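Local coordinates for protein Glucanase/chitosanase (Paenibacillus fukuinensis, PDB 4ZY9) that binds chitosan through this CBM32 carbohydrate-binding module, a beta-sandwich domain of a larger enzyme that probably hydrolyses chitosan and glucans, at residues A[44-49]-A[120-125]; A[37-42]-A[128-133]; A[74-79]-A[116-121]. The protein carries 1 engineered substitution. All coordinates share one frame; numbering follows the deposited sequence.

Contact 1 of 3, residues A[44-49]-A[120-125]; sequences GVDPQW and TVRGTP
At one end of the CBM32 beta-sandwich, the loop leading into strand 48-54 meets the chain where strand 114-122 turns a corner at Val121, and a surface salt bridge between Asp46 and Arg122 joins the two. Asp46 reaches over with CG anti to its carbonyl carbon (chi1 -59°). Its CB sits 3.4 Å from Thr120 O, in van der Waals contact with the backbone just before the corner. Beyond CG, the two carboxylate oxygens take one guanidinium nitrogen each. OD1 accepts from Arg122 NE at 2.8 Å and is also hydrogen-bonded by the hydroxyl of Tyr128, while OD2 accepts from Arg122 NH2 at 2.9 Å. Both bonds are nearly straight and lie close to the guanidinium plane, yet they reach the carboxylate from above its own plane, the two groups being turned 39° apart. OD2 has a further partner in a water, which donates to it and accepts from Arg122 N, 3.0 Å from the water oxygen, so side chain and backbone of the arginine are both tied to one aspartate. The Arg122 chain is bent at chi3, which turns the NE side of the group to Asp46 and leaves NH1 for the carbonyl of Tyr126. An alanine in place of Arg122 would take away both charged bonds and would probably leave the 44-47 loop less firmly held to the corner. A cis peptide precedes Pro47, whose CB touches Thr120 CG2. Across the guanidinium, backbone covers one face: Val45 N lies over its centre, and Gly44 CA is 3.6 Å from Arg122 NH1.

Contact 2 of 3, residues A[37-42]-A[128-133]; sequences TRWASA and YSLWEF
Short strand 39-40 pairs antiparallel with residues 129-130 in the second sheet of the beta-sandwich, and the buried half of this contact is much denser in bonds than its partly exposed end. On the tight side, Ser41 and Tyr128 are joined twice: Ser41 N donates to Tyr128 O at 2.8 Å, nearly along the carbonyl axis, and Tyr128 N donates to Ser41 OG at 3.0 Å. That hydroxyl stands between its own backbone N and carbonyl carbon (chi1 73°) and itself donates to Ala42 O. Trp39 O is gripped by two donors, Leu130 N and, on a lone pair, Ser129 OG at 2.7 Å; the return bond from Trp39 N to Leu130 O is weak. The Trp39 indole, with CG anti to the backbone N, lies alongside the Tyr128 side chain. Its CH2 touches Tyr128 CB at 4.0 Å, its CE3 meets Leu130 CD1 at 4.1 Å, and Tyr128 O rests over one face near the rim. Ser19 O takes the indole NE1.

Toward the partly exposed end, where a classic bulge at Trp131 and Glu132 faces Asn66, the backbones stop bonding and Arg38 runs beside the Trp131 ring instead. From a crowded first torsion (chi1 59°) the arginine extends to NE, laying its CD over the face of the six-membered ring, 3.7 Å from the centroid, as a CH-pi contact. The guanidinium is too far along for more than weak cation-pi attraction; its NH1 instead donates in plane to Ser129 OG at 2.9 Å.

Contact 3 of 3, residues A[74-79]-A[116-121]; sequences SYTIQV and RMHGTV. Engineered in segment 116-121: Met117 (natural residue Val).
Strands 75-79 and 116-120 run antiparallel at 159°, their axes 4.6 Å apart, in regular register until a classic beta bulge places both Thr120 and Val121 opposite Ser74. There Ser74 O accepts a firm bond from Thr120 N and a weak one from Val121 N, and Ser74 N returns one to Val121 O.

On the face carrying Thr76, Gln78, Arg116 and His118, the side chains are polar. Gln78 and Arg116 lie side by side, and the single oxygen OE1 of Gln78 accepts from Arg116 NH2 at 2.7 Å, on a lone pair, and from Arg116 NE at 3.0 Å, from above the amide plane. The His118 ring lies beside the Gln78 amide with the two planes nearly parallel (4° apart), and its CD2 stands over the centre of the Arg116 guanidinium. A water links Thr76 OG1 with His118 ND1, 2.8 Å from each, and donates to His118 O.

The opposite face is largely apolar, though the Tyr75 hydroxyl is hydrogen-bonded to Asp103. Engineered Met117, present as selenomethionine, crosses Tyr75 at about a right angle; its SE touches Tyr75 CB at 3.7 Å and makes an oblique Met-aromatic contact with the ring. Met117 CG packs 4.2 Å from Ile77 CD1.

The guanidinium, bonded at its edge by Gln78 and in cation-pi contact with Trp49 and Trp89, probably has its rotation fixed; its positive charge so close to His118 would tend to disfavour protonation of that imidazole.

Contacts 1 and 3 share strand 114-122 and the corner residues Thr120 and Val121, whereas contact 2 belongs to the other sheet of the sandwich. Their burial differs: contact 1 lies at the surface, contact 2 is mostly buried, and contact 3 has one face in the core and one polar. Chemistry follows place: a salt bridge in the first, backbone pairing with serine hydroxyls and indoles in the second, and in the third longer strand pairing with a polar face and an apolar one. Tyr128 joins all three, its OH packing against the backbone of residues 119-121. A backbone hydrogen bond between Gly119 and Gln48 ties contacts 1 and 3, while Phe133 packs on Met117 between contacts 2 and 3.

Contact 1 of 3, residues A[44-49]-A[120-125]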
loop_
_atom_site.group_PDB
_atom_site.type_symbol
_atom_site.label_atom_id
_atom_site.label_comp_id
_atom_site.label_asym_id
_atom_site.label_seq_id
_atom_site.Cartn_x
_atom_site.Cartn_y
_atom_site.Cartn_z
ATOM N N GLY A 44 -2.560 -16.809 4.579
ATOM C CA GLY A 44 -3.754 -17.651 4.497
ATOM C C GLY A 44 -5.103 -16.989 4.664
ATOM O O GLY A 44 -6.123 -17.702 4.734
ATOM N N VAL A 45 -5.195 -15.679 4.719
ATOM C CA VAL A 45 -6.386 -15.002 5.097
ATOM C C VAL A 45 -6.580 -13.754 4.284
ATOM O O VAL A 45 -5.682 -12.881 4.151
ATOM C CB VAL A 45 -6.333 -14.537 6.559
ATOM C CG1 VAL A 45 -7.472 -13.653 6.971
ATOM C CG2 VAL A 45 -6.213 -15.655 7.573
ATOM N N ASP A 46 -7.763 -13.649 3.661
ATOM C CA ASP A 46 -8.187 -12.477 2.903
ATOM C C ASP A 46 -9.244 -11.731 3.639
ATOM O O ASP A 46 -10.091 -12.417 4.332
ATOM C CB ASP A 46 -8.753 -12.939 1.542
ATOM C CG ASP A 46 -7.723 -13.709 0.759
ATOM O OD1 ASP A 46 -6.591 -13.183 0.564
ATOM O OD2 ASP A 46 -7.988 -14.846 0.358
ATOM N N PRO A 47 -9.365 -10.440 3.575
ATOM C CA PRO A 47 -8.430 -9.531 2.884
ATOM C C PRO A 47 -7.275 -9.166 3.766
ATOM O O PRO A 47 -7.198 -9.514 4.950
ATOM C CB PRO A 47 -9.307 -8.278 2.638
ATOM C CG PRO A 47 -10.159 -8.193 3.946
ATOM C CD PRO A 47 -10.437 -9.673 4.265
ATOM N N GLN A 48 -6.307 -8.453 3.238
ATOM C CA GLN A 48 -5.276 -7.755 3.977
ATOM C C GLN A 48 -5.068 -6.394 3.437
ATOM O O GLN A 48 -5.395 -6.136 2.270
ATOM C CB GLN A 48 -3.943 -8.513 3.997
ATOM C CG GLN A 48 -4.063 -9.909 4.520
ATOM C CD GLN A 48 -4.334 -10.061 6.022
ATOM O OE1 GLN A 48 -4.788 -11.188 6.451
ATOM N NE2 GLN A 48 -3.958 -9.140 6.810
ATOM N N TRP A 49 -4.514 -5.492 4.150
ATOM C CA TRP A 49 -4.334 -4.058 3.715
ATOM C C TRP A 49 -3.185 -3.433 4.388
ATOM O O TRP A 49 -2.776 -3.866 5.509
ATOM C CB TRP A 49 -5.663 -3.276 3.842
ATOM C CG TRP A 49 -6.250 -3.239 5.219
ATOM C CD1 TRP A 49 -7.304 -4.000 5.653
ATOM C CD2 TRP A 49 -5.791 -2.501 6.348
ATOM N NE1 TRP A 49 -7.571 -3.765 6.947
ATOM C CE2 TRP A 49 -6.713 -2.823 7.439
ATOM C CE3 TRP A 49 -4.816 -1.580 6.551
ATOM C CZ2 TRP A 49 -6.564 -2.283 8.725
ATOM C CZ3 TRP A 49 -4.644 -1.077 7.916
ATOM C CH2 TRP A 49 -5.523 -1.416 8.918
ATOM N N THR A 120 -7.797 -8.300 -1.753
ATOM C CA THR A 120 -8.816 -9.304 -1.526
ATOM C C THR A 120 -8.555 -10.667 -2.079
ATOM O O THR A 120 -9.193 -11.651 -1.601
ATOM C CB THR A 120 -10.227 -8.808 -1.963
ATOM O OG1 THR A 120 -10.146 -8.592 -3.361
ATOM C CG2 THR A 120 -10.678 -7.562 -1.235
ATOM N N VAL A 121 -7.708 -10.817 -3.075
ATOM C CA VAL A 121 -7.363 -12.108 -3.643
ATOM C C VAL A 121 -5.813 -12.147 -3.787
ATOM O O VAL A 121 -5.219 -11.206 -4.367
ATOM C CB VAL A 121 -7.992 -12.456 -5.017
ATOM C CG1 VAL A 121 -7.611 -13.840 -5.479
ATOM C CG2 VAL A 121 -9.554 -12.294 -4.949
ATOM N N ARG A 122 -5.203 -13.201 -3.290
ATOM C CA ARG A 122 -3.832 -13.443 -3.425
ATOM C C ARG A 122 -3.450 -14.223 -4.661
ATOM O O ARG A 122 -4.172 -15.115 -5.125
ATOM C CB ARG A 122 -3.317 -14.268 -2.226
ATOM C CG ARG A 122 -3.306 -13.471 -0.917
ATOM C CD ARG A 122 -3.169 -14.391 0.329
ATOM N NE ARG A 122 -4.460 -15.059 0.595
ATOM C CZ ARG A 122 -4.626 -16.344 0.846
ATOM N NH1 ARG A 122 -3.594 -17.163 0.968
ATOM N NH2 ARG A 122 -5.898 -16.764 0.980
ATOM N N GLY A 123 -2.285 -13.894 -5.190
ATOM C CA GLY A 123 -1.710 -14.641 -6.303
ATOM C C GLY A 123 -1.023 -15.914 -5.882
ATOM O O GLY A 123 -0.590 -16.728 -6.868
ATOM N N THR A 124 -0.789 -16.124 -4.618
ATOM C CA THR A 124 -0.108 -17.292 -4.058
ATOM C C THR A 124 -0.945 -17.783 -2.891
ATOM O O THR A 124 -1.820 -17.152 -2.415
ATOM C CB THR A 124 1.304 -16.954 -3.567
ATOM O OG1 THR A 124 1.217 -16.261 -2.313
ATOM C CG2 THR A 124 2.120 -16.174 -4.628
ATOM N N PRO A 125 -0.544 -18.957 -2.298
ATOM C CA PRO A 125 -1.242 -19.428 -1.081
ATOM C C PRO A 125 -0.736 -18.872 0.174
ATOM O O PRO A 125 -1.064 -19.345 1.292
ATOM C CB PRO A 125 -1.061 -20.937 -1.100
ATOM C CG PRO A 125 0.051 -21.171 -2.037
ATOM C CD PRO A 125 0.369 -19.971 -2.825
HETATM O O HOH W 1 -6.961 -15.251 -2.071
#

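Contact 2 of 3, residues A[37-42]-A[128-133]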
loop_
_atom_site.group_PDB
_atom_site.type_symbol
_atom_site.label_atom_id
_atom_site.label_comp_id
_atom_site.label_asym_id
_atom_site.label_seq_id
_atom_site.Cartn_x
_atom_site.Cartn_y
_atom_site.Cartn_z
ATOM N N THR A 37 13.934 -4.996 2.543
ATOM C CA THR A 37 13.024 -5.175 3.686
ATOM C C THR A 37 11.604 -5.115 3.099
ATOM O O THR A 37 11.375 -4.508 2.033
ATOM C CB THR A 37 13.151 -4.019 4.672
ATOM O OG1 THR A 37 12.796 -2.783 3.942
ATOM C CG2 THR A 37 14.438 -3.940 5.314
ATOM N N ARG A 38 10.681 -5.788 3.744
ATOM C CA ARG A 38 9.273 -5.781 3.266
ATOM C C ARG A 38 8.299 -5.904 4.413
ATOM O O ARG A 38 8.608 -6.524 5.449
ATOM C CB ARG A 38 9.100 -6.967 2.290
ATOM C CG ARG A 38 9.386 -8.390 2.843
ATOM C CD ARG A 38 9.410 -9.358 1.736
ATOM N NE ARG A 38 9.865 -10.659 2.244
ATOM C CZ ARG A 38 9.092 -11.648 2.662
ATOM N NH1 ARG A 38 7.761 -11.589 2.515
ATOM N NH2 ARG A 38 9.627 -12.771 3.113
ATOM N N TRP A 39 7.132 -5.292 4.219
ATOM C CA TRP A 39 5.948 -5.716 4.965
ATOM C C TRP A 39 5.529 -7.070 4.448
ATOM O O TRP A 39 5.529 -7.309 3.226
ATOM C CB TRP A 39 4.813 -4.716 4.728
ATOM C CG TRP A 39 3.509 -5.207 5.178
ATOM C CD1 TRP A 39 3.140 -5.490 6.542
ATOM C CD2 TRP A 39 2.346 -5.494 4.394
ATOM N NE1 TRP A 39 1.863 -5.928 6.560
ATOM C CE2 TRP A 39 1.314 -5.939 5.287
ATOM C CE3 TRP A 39 2.035 -5.426 3.022
ATOM C CZ2 TRP A 39 0.022 -6.213 4.884
ATOM C CZ3 TRP A 39 0.799 -5.749 2.618
ATOM C CH2 TRP A 39 -0.213 -6.141 3.528
ATOM N N ALA A 40 5.074 -7.929 5.342
ATOM C CA ALA A 40 4.374 -9.185 4.928
ATOM C C ALA A 40 3.219 -9.336 5.917
ATOM O O ALA A 40 3.440 -9.191 7.157
ATOM C CB ALA A 40 5.310 -10.376 4.992
ATOM N N SER A 41 2.056 -9.649 5.429
ATOM C CA SER A 41 0.867 -9.844 6.284
ATOM C C SER A 41 0.895 -11.240 6.871
ATOM O O SER A 41 1.677 -12.117 6.493
ATOM C CB SER A 41 -0.404 -9.740 5.352
ATOM O OG SER A 41 -0.586 -10.818 4.523
ATOM N N ALA A 42 -0.087 -11.504 7.758
ATOM C CA ALA A 42 -0.368 -12.884 8.069
ATOM C C ALA A 42 -0.715 -13.649 6.861
ATOM O O ALA A 42 -1.272 -13.068 5.920
ATOM C CB ALA A 42 -1.503 -12.978 9.093
ATOM N N TYR A 128 0.271 -11.416 1.745
ATOM C CA TYR A 128 0.450 -10.244 0.933
ATOM C C TYR A 128 1.756 -9.600 1.354
ATOM O O TYR A 128 1.934 -9.424 2.593
ATOM C CB TYR A 128 -0.691 -9.252 1.055
ATOM C CG TYR A 128 -2.051 -9.717 0.687
ATOM C CD1 TYR A 128 -2.805 -10.576 1.490
ATOM C CD2 TYR A 128 -2.636 -9.238 -0.485
ATOM C CE1 TYR A 128 -4.091 -10.962 1.119
ATOM C CE2 TYR A 128 -3.882 -9.644 -0.792
ATOM C CZ TYR A 128 -4.615 -10.499 -0.022
ATOM O OH TYR A 128 -5.921 -10.872 -0.453
ATOM N N SER A 129 2.647 -9.253 0.426
ATOM C CA SER A 129 3.930 -8.674 0.863
ATOM C C SER A 129 4.507 -7.706 -0.161
ATOM O O SER A 129 4.481 -7.950 -1.364
ATOM C CB SER A 129 4.921 -9.806 1.090
ATOM O OG SER A 129 6.143 -9.346 1.537
ATOM N N LEU A 130 4.935 -6.546 0.359
ATOM C CA LEU A 130 5.439 -5.417 -0.391
ATOM C C LEU A 130 6.825 -5.041 0.078
ATOM O O LEU A 130 6.971 -4.685 1.266
ATOM C CB LEU A 130 4.546 -4.220 -0.274
ATOM C CG LEU A 130 3.225 -4.281 -1.016
ATOM C CD1 LEU A 130 2.208 -3.323 -0.486
ATOM C CD2 LEU A 130 3.420 -4.111 -2.535
ATOM N N TRP A 131 7.819 -5.015 -0.830
ATOM C CA TRP A 131 9.074 -4.392 -0.575
ATOM C C TRP A 131 8.968 -2.912 -0.377
ATOM O O TRP A 131 9.642 -2.324 0.485
ATOM C CB TRP A 131 10.112 -4.707 -1.737
ATOM C CG TRP A 131 10.359 -6.126 -2.058
ATOM C CD1 TRP A 131 9.955 -6.723 -3.186
ATOM C CD2 TRP A 131 11.150 -7.090 -1.297
ATOM N NE1 TRP A 131 10.411 -8.023 -3.180
ATOM C CE2 TRP A 131 11.081 -8.284 -2.001
ATOM C CE3 TRP A 131 11.816 -7.059 -0.065
ATOM C CZ2 TRP A 131 11.792 -9.415 -1.558
ATOM C CZ3 TRP A 131 12.441 -8.220 0.343
ATOM C CH2 TRP A 131 12.350 -9.371 -0.379
ATOM N N GLU A 132 8.223 -2.284 -1.299
ATOM C CA GLU A 132 8.172 -0.887 -1.376
ATOM C C GLU A 132 6.750 -0.420 -1.794
ATOM O O GLU A 132 6.116 -1.050 -2.643
ATOM C CB GLU A 132 9.182 -0.253 -2.327
ATOM C CG GLU A 132 10.604 -0.644 -2.000
ATOM C CD GLU A 132 11.643 -0.238 -3.083
ATOM O OE1 GLU A 132 11.639 -0.881 -4.127
ATOM O OE2 GLU A 132 12.352 0.714 -2.856
ATOM N N PHE A 133 6.282 0.679 -1.218
ATOM C CA PHE A 133 5.003 1.341 -1.576
ATOM C C PHE A 133 5.308 2.822 -1.574
ATOM O O PHE A 133 5.663 3.357 -0.501
ATOM C CB PHE A 133 4.004 0.925 -0.469
ATOM C CG PHE A 133 2.594 1.355 -0.604
ATOM C CD1 PHE A 133 2.166 2.533 -1.272
ATOM C CD2 PHE A 133 1.581 0.674 0.114
ATOM C CE1 PHE A 133 0.834 2.957 -1.231
ATOM C CE2 PHE A 133 0.282 1.150 0.161
ATOM C CZ PHE A 133 -0.104 2.265 -0.532
#

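Contact 3 of 3, residues A[74-79]-A[116-121]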
loop_
_atom_site.group_PDB
_atom_site.type_symbol
_atom_site.label_atom_id
_atom_site.label_comp_id
_atom_site.label_asym_id
_atom_site.label_seq_id
_atom_site.Cartn_x
_atom_site.Cartn_y
_atom_site.Cartn_z
ATOM N N SER A 74 -6.155 -9.464 -6.740
ATOM C CA SER A 74 -7.205 -8.513 -6.654
ATOM C C SER A 74 -6.863 -7.501 -5.608
ATOM O O SER A 74 -6.660 -7.979 -4.460
ATOM C CB SER A 74 -8.627 -9.117 -6.375
ATOM O OG SER A 74 -9.069 -9.903 -7.465
ATOM N N TYR A 75 -6.815 -6.246 -5.911
ATOM C CA TYR A 75 -6.613 -5.166 -4.895
ATOM C C TYR A 75 -7.133 -3.921 -5.400
ATOM O O TYR A 75 -7.380 -3.731 -6.647
ATOM C CB TYR A 75 -5.178 -5.042 -4.492
ATOM C CG TYR A 75 -4.253 -4.533 -5.613
ATOM C CD1 TYR A 75 -3.961 -3.173 -5.649
ATOM C CD2 TYR A 75 -3.583 -5.389 -6.460
ATOM C CE1 TYR A 75 -3.115 -2.675 -6.654
ATOM C CE2 TYR A 75 -2.647 -4.890 -7.380
ATOM C CZ TYR A 75 -2.446 -3.529 -7.396
ATOM O OH TYR A 75 -1.559 -2.950 -8.317
ATOM N N THR A 76 -7.321 -2.984 -4.495
ATOM C CA THR A 76 -7.615 -1.588 -4.816
ATOM C C THR A 76 -6.577 -0.691 -4.213
ATOM O O THR A 76 -5.884 -1.062 -3.209
ATOM C CB THR A 76 -9.024 -1.146 -4.273
ATOM O OG1 THR A 76 -9.093 -1.493 -2.885
ATOM C CG2 THR A 76 -10.182 -2.019 -4.948
ATOM N N ILE A 77 -6.463 0.472 -4.775
ATOM C CA ILE A 77 -5.777 1.624 -4.171
ATOM C C ILE A 77 -6.823 2.578 -3.709
ATOM O O ILE A 77 -7.725 2.929 -4.506
ATOM C CB ILE A 77 -4.754 2.299 -5.131
ATOM C CG1 ILE A 77 -3.765 1.332 -5.621
ATOM C CG2 ILE A 77 -4.136 3.503 -4.437
ATOM C CD1 ILE A 77 -2.869 0.780 -4.537
ATOM N N GLN A 78 -6.753 3.012 -2.469
ATOM C CA GLN A 78 -7.773 3.892 -1.883
ATOM C C GLN A 78 -7.156 5.045 -1.191
ATOM O O GLN A 78 -5.997 4.957 -0.711
ATOM C CB GLN A 78 -8.638 3.122 -0.911
ATOM C CG GLN A 78 -9.172 1.814 -1.468
ATOM C CD GLN A 78 -9.976 1.040 -0.473
ATOM O OE1 GLN A 78 -9.827 1.280 0.725
ATOM N NE2 GLN A 78 -10.629 -0.063 -0.895
ATOM N N VAL A 79 -7.848 6.174 -1.096
ATOM C CA VAL A 79 -7.344 7.355 -0.431
ATOM C C VAL A 79 -8.395 7.823 0.578
ATOM O O VAL A 79 -9.602 7.711 0.337
ATOM C CB VAL A 79 -6.997 8.458 -1.445
ATOM C CG1 VAL A 79 -5.758 8.040 -2.290
ATOM C CG2 VAL A 79 -8.145 8.896 -2.333
ATOM N N ARG A 116 -4.029 3.699 0.865
ATOM C CA ARG A 116 -4.146 2.315 1.211
ATOM C C ARG A 116 -4.079 1.401 0.007
ATOM O O ARG A 116 -4.700 1.704 -1.019
ATOM C CB ARG A 116 -5.489 2.062 1.907
ATOM C CG ARG A 116 -5.690 0.669 2.499
ATOM C CD ARG A 116 -6.744 0.514 3.593
ATOM N NE ARG A 116 -8.102 0.623 3.058
ATOM C CZ ARG A 116 -9.195 0.110 3.670
ATOM N NH1 ARG A 116 -9.056 -0.455 4.853
ATOM N NH2 ARG A 116 -10.342 0.175 3.079
HETATM N N MSE A 117 -3.417 0.303 0.161
HETATM C CA MSE A 117 -3.536 -0.880 -0.741
HETATM C C MSE A 117 -4.389 -1.876 -0.014
HETATM O O MSE A 117 -4.023 -2.298 1.123
HETATM C CB MSE A 117 -2.180 -1.459 -1.003
HETATM C CG MSE A 117 -2.130 -2.528 -2.101
HETATM SE SE MSE A 117 -3.028 -4.262 -1.621
HETATM C CE MSE A 117 -1.990 -4.767 -0.067
ATOM N N HIS A 118 -5.590 -2.165 -0.486
ATOM C CA HIS A 118 -6.506 -3.130 0.104
ATOM C C HIS A 118 -6.606 -4.336 -0.816
ATOM O O HIS A 118 -7.019 -4.188 -1.955
ATOM C CB HIS A 118 -7.893 -2.487 0.357
ATOM C CG HIS A 118 -8.816 -3.333 1.094
ATOM N ND1 HIS A 118 -9.554 -4.305 0.504
ATOM C CD2 HIS A 118 -9.039 -3.429 2.421
ATOM C CE1 HIS A 118 -10.237 -4.969 1.434
ATOM N NE2 HIS A 118 -9.929 -4.456 2.601
ATOM N N GLY A 119 -6.221 -5.462 -0.361
ATOM C CA GLY A 119 -6.128 -6.625 -1.153
ATOM C C GLY A 119 -7.131 -7.668 -0.786
ATOM O O GLY A 119 -7.321 -7.992 0.423
ATOM N N THR A 120 -7.797 -8.300 -1.753
ATOM C CA THR A 120 -8.816 -9.304 -1.526
ATOM C C THR A 120 -8.555 -10.667 -2.079
ATOM O O THR A 120 -9.193 -11.651 -1.601
ATOM C CB THR A 120 -10.227 -8.808 -1.963
ATOM O OG1 THR A 120 -10.146 -8.592 -3.361
ATOM C CG2 THR A 120 -10.678 -7.562 -1.235
ATOM N N VAL A 121 -7.708 -10.817 -3.075
ATOM C CA VAL A 121 -7.363 -12.108 -3.643
ATOM C C VAL A 121 -5.813 -12.147 -3.787
ATOM O O VAL A 121 -5.219 -11.206 -4.367
ATOM C CB VAL A 121 -7.992 -12.456 -5.017
ATOM C CG1 VAL A 121 -7.611 -13.840 -5.479
ATOM C CG2 VAL A 121 -9.554 -12.294 -4.949
HETATM O O HOH W 2 -10.127 -3.958 -2.232
#